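Local structure of alpha,alpha-trehalose-phosphate synthase (UDP-forming) (Burkholderia multivorans, 5UOF) at residues Pro96-Tyr100 / Leu163-Ser169; Gly193-Asp197 / Asp372-Leu376; Arg283-Phe287 / Pro342-Leu346. The protein belongs to glycosyltransferase family 20, whose members have the GT-B fold, two Rossmann-like domains facing each other across a cleft. One frame throughout, in Å; residues are numbered along the deposited sequence. Where two conformers were deposited one is given.

How the contacts relate
From the N terminus, contact 1 closes the first loop, bringing the end of helix 89-98 onto the loop that follows strand 159-162; both parts belong to the N-terminal domain. Contact 2 opens later, at the end of strand 191-194, and closes only at 372-376, a loop of the other domain, so it bridges the two domains. Contact 3 lies wholly within that long span and joins helix 280-293 to the outer strand 343-346 of the second sheet. Contacts 1 and 2 touch: L163 N lies 3.0 Å from G193 O, and P166 CG packs 3.5 Å from G373 N. Contact 3 stands apart, its centre about 26 Å from that of contact 2.

Contact 1 (Pro96-Tyr100 / Leu163-Ser169); sequences PVFHY and LHIPFPS. With EDO (1,2-ethanediol), chain H.
P96 to F98 form the last turn of helix 89-98, which ends in a Schellman motif: Y100, at phi/psi 64/31, is its C-prime residue, Y100 N bonds V97 O at 2.9 Å, and the N after Y100 returns to P96 O. The partner 163-169 is an irregular loop, extended from I165 to S169; the closest CA pair is F98 and P168, 5.3 Å apart. V97 adds little beyond its carbonyl, V97 O to P168 CB 4.1 Å. F98 (chi1 m) makes the largest contribution, with 120 Å² of its surface covered by the loop. P168 CD sits over its face, 3.7 Å from the ring centroid, in a CH-pi contact; L163 CD2 lies at the ring edge, 4.2 Å from F98 CE2, and I165 CD1 is 3.7 Å from F98 CD2. The F167 ring meets it obliquely, centroids 5.3 Å apart. P166 CD covers the H99 imidazole, 3.9 Å from its centroid, while H99 ND1 bonds W95 O. Y100 (m) extends along P168 so that S169 N donates to Y100 OH at 3.1 Å. A water bridges Y100 OH (2.9 Å from the water) and F167 O (2.7 Å), and D171 of the second subunit also bonds the hydroxyl. The arrangement is a helix C-terminus seated on the loop beyond a strand's C-terminal end in a Rossmann-like domain, here beside the subunit interface.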
loop_
_atom_site.group_PDB
_atom_site.type_symbol
_atom_site.label_atom_id
_atom_site.label_comp_id
_atom_site.label_asym_id
_atom_site.label_seq_id
_atom_site.Cartn_x
_atom_site.Cartn_y
_atom_site.Cartn_z
ATOM N N PRO A 96 -10.994 0.543 -2.404
ATOM C CA PRO A 96 -9.896 -0.421 -2.236
ATOM C C PRO A 96 -8.546 0.237 -2.001
ATOM O O PRO A 96 -7.769 -0.262 -1.172
ATOM C CB PRO A 96 -9.929 -1.243 -3.537
ATOM C CG PRO A 96 -10.667 -0.382 -4.526
ATOM C CD PRO A 96 -11.687 0.340 -3.693
ATOM N N VAL A 97 -8.230 1.341 -2.687
ATOM C CA VAL A 97 -6.921 1.957 -2.484
ATOM C C VAL A 97 -6.810 2.526 -1.076
ATOM O O VAL A 97 -5.780 2.372 -0.410
ATOM C CB VAL A 97 -6.643 3.037 -3.543
ATOM C CG1 VAL A 97 -5.368 3.808 -3.158
ATOM C CG2 VAL A 97 -6.482 2.398 -4.930
ATOM N N PHE A 98 -7.872 3.182 -0.590
ATOM C CA PHE A 98 -7.815 3.753 0.753
ATOM C C PHE A 98 -7.750 2.674 1.828
ATOM O O PHE A 98 -7.329 2.965 2.954
ATOM C CB PHE A 98 -9.021 4.656 1.018
ATOM C CG PHE A 98 -8.947 6.020 0.359
ATOM C CD1 PHE A 98 -8.367 6.195 -0.894
ATOM C CD2 PHE A 98 -9.506 7.123 0.989
ATOM C CE1 PHE A 98 -8.345 7.460 -1.503
ATOM C CE2 PHE A 98 -9.474 8.381 0.406
ATOM C CZ PHE A 98 -8.898 8.550 -0.854
ATOM N N HIS A 99 -8.167 1.441 1.520
ATOM C CA HIS A 99 -7.977 0.327 2.448
ATOM C C HIS A 99 -6.726 -0.470 2.123
ATOM O O HIS A 99 -6.607 -1.637 2.531
ATOM C CB HIS A 99 -9.217 -0.565 2.481
ATOM C CG HIS A 99 -10.392 0.091 3.140
ATOM N ND1 HIS A 99 -11.207 0.990 2.483
ATOM C CD2 HIS A 99 -10.855 0.028 4.415
ATOM C CE1 HIS A 99 -12.131 1.437 3.317
ATOM N NE2 HIS A 99 -11.942 0.864 4.494
ATOM N N TYR A 100 -5.785 0.149 1.407
ATOM C CA TYR A 100 -4.462 -0.424 1.156
ATOM C C TYR A 100 -4.547 -1.700 0.320
ATOM O O TYR A 100 -3.714 -2.604 0.433
ATOM C CB TYR A 100 -3.703 -0.658 2.468
ATOM C CG TYR A 100 -3.151 0.631 3.033
ATOM C CD1 TYR A 100 -3.972 1.534 3.687
ATOM C CD2 TYR A 100 -1.811 0.962 2.884
ATOM C CE1 TYR A 100 -3.469 2.729 4.187
ATOM C CE2 TYR A 100 -1.308 2.144 3.373
ATOM C CZ TYR A 100 -2.132 3.026 4.030
ATOM O OH TYR A 100 -1.620 4.203 4.522
ATOM N N LEU A 163 -13.898 12.075 6.759
ATOM C CA LEU A 163 -13.627 10.804 6.104
ATOM C C LEU A 163 -13.744 9.679 7.127
ATOM O O LEU A 163 -13.005 9.655 8.116
ATOM C CB LEU A 163 -12.230 10.818 5.489
ATOM C CG LEU A 163 -11.905 9.616 4.604
ATOM C CD1 LEU A 163 -12.767 9.669 3.315
ATOM C CD2 LEU A 163 -10.409 9.626 4.275
ATOM N N HIS A 164 -14.671 8.748 6.895
ATOM C CA HIS A 164 -14.876 7.658 7.841
ATOM C C HIS A 164 -13.925 6.485 7.623
ATOM O O HIS A 164 -13.730 5.681 8.540
ATOM C CB HIS A 164 -16.317 7.160 7.768
ATOM C CG HIS A 164 -17.324 8.173 8.210
ATOM N ND1 HIS A 164 -18.105 7.998 9.333
ATOM C CD2 HIS A 164 -17.666 9.376 7.694
ATOM C CE1 HIS A 164 -18.888 9.052 9.486
ATOM N NE2 HIS A 164 -18.651 9.898 8.499
ATOM N N ILE A 165 -13.324 6.380 6.442
ATOM C CA ILE A 165 -12.403 5.294 6.105
ATOM C C ILE A 165 -10.976 5.821 6.247
ATOM O O ILE A 165 -10.790 7.022 6.491
ATOM C CB ILE A 165 -12.698 4.762 4.690
ATOM C CG1 ILE A 165 -12.454 5.845 3.639
ATOM C CG2 ILE A 165 -14.142 4.268 4.610
ATOM C CD1 ILE A 165 -12.458 5.293 2.230
ATOM N N PRO A 166 -9.946 4.977 6.151
ATOM C CA PRO A 166 -8.568 5.481 6.259
ATOM C C PRO A 166 -8.233 6.452 5.141
ATOM O O PRO A 166 -8.870 6.469 4.089
ATOM C CB PRO A 166 -7.713 4.207 6.144
ATOM C CG PRO A 166 -8.662 3.067 6.515
ATOM C CD PRO A 166 -9.975 3.525 5.911
ATOM N N PHE A 167 -7.228 7.292 5.387
ATOM C CA PHE A 167 -6.634 8.049 4.288
ATOM C C PHE A 167 -5.224 7.530 4.068
ATOM O O PHE A 167 -4.391 7.604 4.985
ATOM C CB PHE A 167 -6.617 9.555 4.547
ATOM C CG PHE A 167 -6.333 10.351 3.312
ATOM C CD1 PHE A 167 -7.345 10.601 2.406
ATOM C CD2 PHE A 167 -5.049 10.808 3.033
ATOM C CE1 PHE A 167 -7.087 11.314 1.232
ATOM C CE2 PHE A 167 -4.792 11.531 1.867
ATOM C CZ PHE A 167 -5.816 11.789 0.976
ATOM N N PRO A 168 -4.929 6.978 2.892
ATOM C CA PRO A 168 -3.638 6.324 2.684
ATOM C C PRO A 168 -2.492 7.314 2.546
ATOM O O PRO A 168 -2.667 8.465 2.140
ATOM C CB PRO A 168 -3.852 5.541 1.385
ATOM C CG PRO A 168 -4.837 6.387 0.615
ATOM C CD PRO A 168 -5.744 7.014 1.662
ATOM N N SER A 169 -1.293 6.834 2.898
ATOM C CA SER A 169 -0.077 7.615 2.710
ATOM C C SER A 169 0.137 7.922 1.220
ATOM O O SER A 169 -0.422 7.250 0.352
ATOM C CB SER A 169 1.115 6.853 3.283
ATOM O OG SER A 169 1.227 5.589 2.664
HETATM C C1 EDO H . -0.470 -1.142 -0.235
HETATM O O1 EDO H . 0.457 -2.222 -0.360
HETATM C C2 EDO H . -1.009 -0.801 -1.618
HETATM O O2 EDO H . -1.840 -1.869 -2.086
HETATM O O HOH W 1 -2.840 5.915 6.457
#

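Contact 2 (Gly193-Asp197 / Asp372-Leu376); sequences GFQTD and DGMNL
Two loops rich in polar side chains meet here without a single hydrogen bond between them; the closest approaches are instead a glutamine against a glycine carbonyl and a methionine methyl. The first segment leaves strand 191-194 at F194, turns at Q195 (phi/psi -70/-47) and enters helix 197-209, with T196 as N-cap. In the second, G373 (-56/-35) and M374 (-149/-69) lead to N375, which takes positive phi (88/95) just before helix 376-384. The nearest CA atoms are those of Q195 and G373, 6.3 Å apart. Q195 and T196 both direct CB toward the other loop: Q195 CB lies 3.3 Å from G373 O, and T196 CG2 4.1 Å from the same G373 O. M374 (t, p, p) folds back so that M374 CE reaches Q195 OE1 at 3.4 Å and T196 CG2 at 4.3 Å. The Q195 amide (chi1 m, chi2 m) is satisfied elsewhere, NE2 by H164 O and OE1 by I235 N. This is a meeting across the interdomain cleft of a GT-B fold, where loops beyond the C-terminal ends of strands in the two sheets face each other; it buries 175 Å² in all. The 372-376 loop is braced from within. D372 OD1 accepts M374 N at 3.1 Å, an Asx turn, and D372 OD2 takes N375 ND2 at 2.9 Å while also forming a salt bridge with K278. N375 in turn caps helix 376-384, its OD1 accepting from A378 N.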
loop_
_atom_site.group_PDB
_atom_site.type_symbol
_atom_site.label_atom_id
_atom_site.label_comp_id
_atom_site.label_asym_id
_atom_site.label_seq_id
_atom_site.Cartn_x
_atom_site.Cartn_y
_atom_site.Cartn_z
ATOM N N GLY A 193 -11.644 16.523 8.215
ATOM C CA GLY A 193 -11.476 15.697 9.397
ATOM C C GLY A 193 -11.256 14.244 9.040
ATOM O O GLY A 193 -11.807 13.741 8.055
ATOM N N PHE A 194 -10.446 13.578 9.862
ATOM C CA PHE A 194 -10.051 12.194 9.674
ATOM C C PHE A 194 -10.280 11.405 10.957
ATOM O O PHE A 194 -10.449 11.968 12.040
ATOM C CB PHE A 194 -8.575 12.094 9.271
ATOM C CG PHE A 194 -8.258 12.807 7.988
ATOM C CD1 PHE A 194 -8.388 12.153 6.781
ATOM C CD2 PHE A 194 -7.854 14.133 8.001
ATOM C CE1 PHE A 194 -8.116 12.810 5.589
ATOM C CE2 PHE A 194 -7.576 14.796 6.821
ATOM C CZ PHE A 194 -7.701 14.124 5.614
ATOM N N GLN A 195 -10.239 10.077 10.830
ATOM C CA GLN A 195 -10.428 9.233 12.008
ATOM C C GLN A 195 -9.242 9.331 12.965
ATOM O O GLN A 195 -9.430 9.452 14.183
ATOM C CB GLN A 195 -10.670 7.778 11.591
ATOM C CG GLN A 195 -12.038 7.550 10.894
ATOM C CD GLN A 195 -13.202 7.330 11.870
ATOM O OE1 GLN A 195 -13.154 7.739 13.038
ATOM N NE2 GLN A 195 -14.246 6.660 11.390
ATOM N N THR A 196 -8.007 9.244 12.449
ATOM C CA THR A 196 -6.844 9.112 13.323
ATOM C C THR A 196 -5.765 10.115 12.942
ATOM O O THR A 196 -5.778 10.682 11.851
ATOM C CB THR A 196 -6.236 7.701 13.267
ATOM O OG1 THR A 196 -5.665 7.466 11.972
ATOM C CG2 THR A 196 -7.291 6.631 13.566
ATOM N N ASP A 197 -4.815 10.315 13.868
ATOM C CA ASP A 197 -3.677 11.179 13.570
ATOM C C ASP A 197 -2.912 10.686 12.350
ATOM O O ASP A 197 -2.403 11.496 11.570
ATOM C CB ASP A 197 -2.740 11.265 14.775
ATOM C CG ASP A 197 -1.704 12.364 14.626
ATOM O OD1 ASP A 197 -2.098 13.549 14.565
ATOM O OD2 ASP A 197 -0.499 12.047 14.567
ATOM N N ASP A 372 -8.926 -0.788 8.680
ATOM C CA ASP A 372 -10.226 -0.248 9.074
ATOM C C ASP A 372 -10.037 1.183 9.558
ATOM O O ASP A 372 -9.146 1.455 10.369
ATOM C CB ASP A 372 -10.842 -1.126 10.176
ATOM C CG ASP A 372 -12.346 -0.917 10.344
ATOM O OD1 ASP A 372 -12.809 0.249 10.341
ATOM O OD2 ASP A 372 -13.061 -1.929 10.515
ATOM N N GLY A 373 -10.860 2.101 9.053
ATOM C CA GLY A 373 -10.743 3.485 9.489
ATOM C C GLY A 373 -10.863 3.645 10.993
ATOM O O GLY A 373 -10.232 4.529 11.585
ATOM N N MET A 374 -11.698 2.823 11.627
ATOM C CA MET A 374 -11.892 2.923 13.069
ATOM C C MET A 374 -12.215 1.547 13.632
ATOM O O MET A 374 -11.381 0.950 14.317
ATOM C CB MET A 374 -12.994 3.952 13.390
ATOM C CG MET A 374 -13.319 4.100 14.887
ATOM S SD MET A 374 -11.855 4.455 15.892
ATOM C CE MET A 374 -11.228 5.957 15.123
ATOM N N ASN A 375 -13.408 1.041 13.296
ATOM C CA ASN A 375 -14.023 -0.212 13.733
ATOM C C ASN A 375 -14.800 0.008 15.022
ATOM O O ASN A 375 -14.244 -0.044 16.127
ATOM C CB ASN A 375 -13.030 -1.364 13.909
ATOM C CG ASN A 375 -13.735 -2.693 13.962
ATOM O OD1 ASN A 375 -14.446 -2.974 14.923
ATOM N ND2 ASN A 375 -13.598 -3.491 12.911
ATOM N N LEU A 376 -16.104 0.244 14.880
ATOM C CA LEU A 376 -16.947 0.458 16.048
ATOM C C LEU A 376 -17.320 -0.843 16.750
ATOM O O LEU A 376 -17.641 -0.814 17.944
ATOM C CB LEU A 376 -18.208 1.232 15.643
ATOM C CG LEU A 376 -17.917 2.634 15.079
ATOM C CD1 LEU A 376 -19.185 3.272 14.533
ATOM C CD2 LEU A 376 -17.273 3.536 16.131
#

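Contact 3 (Arg283-Phe287 / Pro342-Leu346); sequences RFQAF and PIQYL
This is an apolar helix-on-sheet contact in the second, C-terminal Rossmann-like domain of the GT-B fold. Helix 280-293 is the crossover of a beta-alpha-beta unit between the parallel strands 266-271 and 301-306, and it reaches past 301-306 to touch 343-346, the outermost strand on that side of the sheet. The short helix and strand axes run nearly antiparallel, at 165°, and approach to 11.2 Å; the nearest CA atoms, of F284 and I343, are 8.0 Å apart. No hydrogen bond crosses, and 252 Å² is buried. The strand turns I343 and Y345 toward the helix, with Q344 between them pointing away; its backbone pairs with strand 301-306 through Q344 to L303 and Q305. On the helix F284 and F287, three residues apart, do the packing. F287 (chi1 t) points its CB at the strand: F287 CD2 is 3.8 Å from I343 CG1, and F287 CE2 lies 3.5 Å from P342 O. I331 of helix 314-335, on which both F284 and I343 rest, packs beside them. F284 (chi1 m) starts out sideways but carries its ring over I343 (chi1 m, chi2 t), and I343 CG2 makes a CH-pi contact 4.3 Å from the ring centroid, 15° off the normal. The far edge of F284 then meets the face of Y345 (chi1 t) in a T-shaped pair, centroids 5.8 Å apart and planes at 74°, with F284 CZ 4.2 Å from Y345 CD1.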
loop_
_atom_site.group_PDB
_atom_site.type_symbol
_atom_site.label_atom_id
_atom_site.label_comp_id
_atom_site.label_asym_id
_atom_site.label_seq_id
_atom_site.Cartn_x
_atom_site.Cartn_y
_atom_site.Cartn_z
ATOM N N ARG A 283 -8.854 -14.613 9.782
ATOM C CA ARG A 283 -9.571 -14.735 11.048
ATOM C C ARG A 283 -9.849 -16.201 11.380
ATOM O O ARG A 283 -9.538 -16.684 12.482
ATOM C CB ARG A 283 -10.877 -13.929 10.937
ATOM C CG ARG A 283 -11.561 -13.567 12.250
ATOM C CD ARG A 283 -11.024 -12.264 12.817
ATOM N NE ARG A 283 -11.144 -11.157 11.862
ATOM C CZ ARG A 283 -12.191 -10.345 11.768
ATOM N NH1 ARG A 283 -13.244 -10.506 12.560
ATOM N NH2 ARG A 283 -12.195 -9.373 10.855
ATOM N N PHE A 284 -10.436 -16.924 10.428
ATOM C CA PHE A 284 -10.775 -18.321 10.649
ATOM C C PHE A 284 -9.519 -19.164 10.802
ATOM O O PHE A 284 -9.471 -20.059 11.651
ATOM C CB PHE A 284 -11.602 -18.877 9.492
ATOM C CG PHE A 284 -13.029 -18.378 9.433
ATOM C CD1 PHE A 284 -13.468 -17.340 10.240
ATOM C CD2 PHE A 284 -13.925 -18.986 8.571
ATOM C CE1 PHE A 284 -14.793 -16.899 10.161
ATOM C CE2 PHE A 284 -15.248 -18.547 8.485
ATOM C CZ PHE A 284 -15.673 -17.509 9.291
ATOM N N GLN A 285 -8.512 -18.917 9.963
ATOM C CA GLN A 285 -7.339 -19.786 9.967
ATOM C C GLN A 285 -6.537 -19.637 11.252
ATOM O O GLN A 285 -5.888 -20.592 11.691
ATOM C CB GLN A 285 -6.454 -19.495 8.748
ATOM C CG GLN A 285 -7.094 -19.949 7.437
ATOM C CD GLN A 285 -6.174 -19.781 6.242
ATOM O OE1 GLN A 285 -5.103 -19.191 6.351
ATOM N NE2 GLN A 285 -6.596 -20.300 5.088
ATOM N N ALA A 286 -6.530 -18.445 11.843
ATOM C CA ALA A 286 -5.830 -18.296 13.114
ATOM C C ALA A 286 -6.549 -19.034 14.233
ATOM O O ALA A 286 -5.899 -19.558 15.139
ATOM C CB ALA A 286 -5.668 -16.820 13.458
ATOM N N PHE A 287 -7.885 -19.080 14.193
ATOM C CA PHE A 287 -8.621 -19.885 15.165
ATOM C C PHE A 287 -8.304 -21.363 14.978
ATOM O O PHE A 287 -8.108 -22.100 15.954
ATOM C CB PHE A 287 -10.121 -19.619 15.014
ATOM C CG PHE A 287 -10.976 -20.317 16.036
ATOM C CD1 PHE A 287 -10.926 -19.948 17.369
ATOM C CD2 PHE A 287 -11.845 -21.333 15.656
ATOM C CE1 PHE A 287 -11.726 -20.599 18.316
ATOM C CE2 PHE A 287 -12.649 -21.970 16.593
ATOM C CZ PHE A 287 -12.581 -21.613 17.919
ATOM N N PRO A 342 -16.953 -26.159 15.700
ATOM C CA PRO A 342 -15.925 -25.161 16.065
ATOM C C PRO A 342 -16.237 -23.742 15.606
ATOM O O PRO A 342 -16.043 -22.788 16.379
ATOM C CB PRO A 342 -14.661 -25.709 15.386
ATOM C CG PRO A 342 -14.882 -27.201 15.345
ATOM C CD PRO A 342 -16.368 -27.403 15.169
ATOM N N ILE A 343 -16.681 -23.565 14.364
ATOM C CA ILE A 343 -16.959 -22.243 13.806
ATOM C C ILE A 343 -18.422 -22.206 13.393
ATOM O O ILE A 343 -18.833 -22.918 12.465
ATOM C CB ILE A 343 -16.056 -21.897 12.614
ATOM C CG1 ILE A 343 -14.592 -21.842 13.048
ATOM C CG2 ILE A 343 -16.465 -20.527 12.034
ATOM C CD1 ILE A 343 -13.638 -21.479 11.888
ATOM N N GLN A 344 -19.207 -21.387 14.087
ATOM C CA GLN A 344 -20.564 -21.067 13.650
ATOM C C GLN A 344 -20.489 -19.818 12.788
ATOM O O GLN A 344 -20.128 -18.745 13.279
ATOM C CB GLN A 344 -21.488 -20.839 14.843
ATOM C CG GLN A 344 -21.583 -22.042 15.747
ATOM C CD GLN A 344 -22.372 -21.745 17.008
ATOM O OE1 GLN A 344 -21.874 -21.939 18.127
ATOM N NE2 GLN A 344 -23.604 -21.271 16.836
ATOM N N TYR A 345 -20.811 -19.955 11.507
ATOM C CA TYR A 345 -20.679 -18.865 10.552
ATOM C C TYR A 345 -22.080 -18.518 10.066
ATOM O O TYR A 345 -22.724 -19.314 9.370
ATOM C CB TYR A 345 -19.738 -19.255 9.408
ATOM C CG TYR A 345 -19.735 -18.286 8.267
ATOM C CD1 TYR A 345 -19.786 -16.918 8.489
ATOM C CD2 TYR A 345 -19.694 -18.740 6.956
ATOM C CE1 TYR A 345 -19.806 -16.031 7.438
ATOM C CE2 TYR A 345 -19.710 -17.861 5.902
ATOM C CZ TYR A 345 -19.762 -16.513 6.153
ATOM O OH TYR A 345 -19.787 -15.644 5.102
ATOM N N LEU A 346 -22.554 -17.334 10.460
ATOM C CA LEU A 346 -23.958 -16.949 10.351
ATOM C C LEU A 346 -24.065 -15.742 9.433
ATOM O O LEU A 346 -23.653 -14.639 9.806
ATOM C CB LEU A 346 -24.527 -16.632 11.734
ATOM C CG LEU A 346 -24.576 -17.861 12.647
ATOM C CD1 LEU A 346 -24.739 -17.456 14.111
ATOM C CD2 LEU A 346 -25.717 -18.771 12.198
#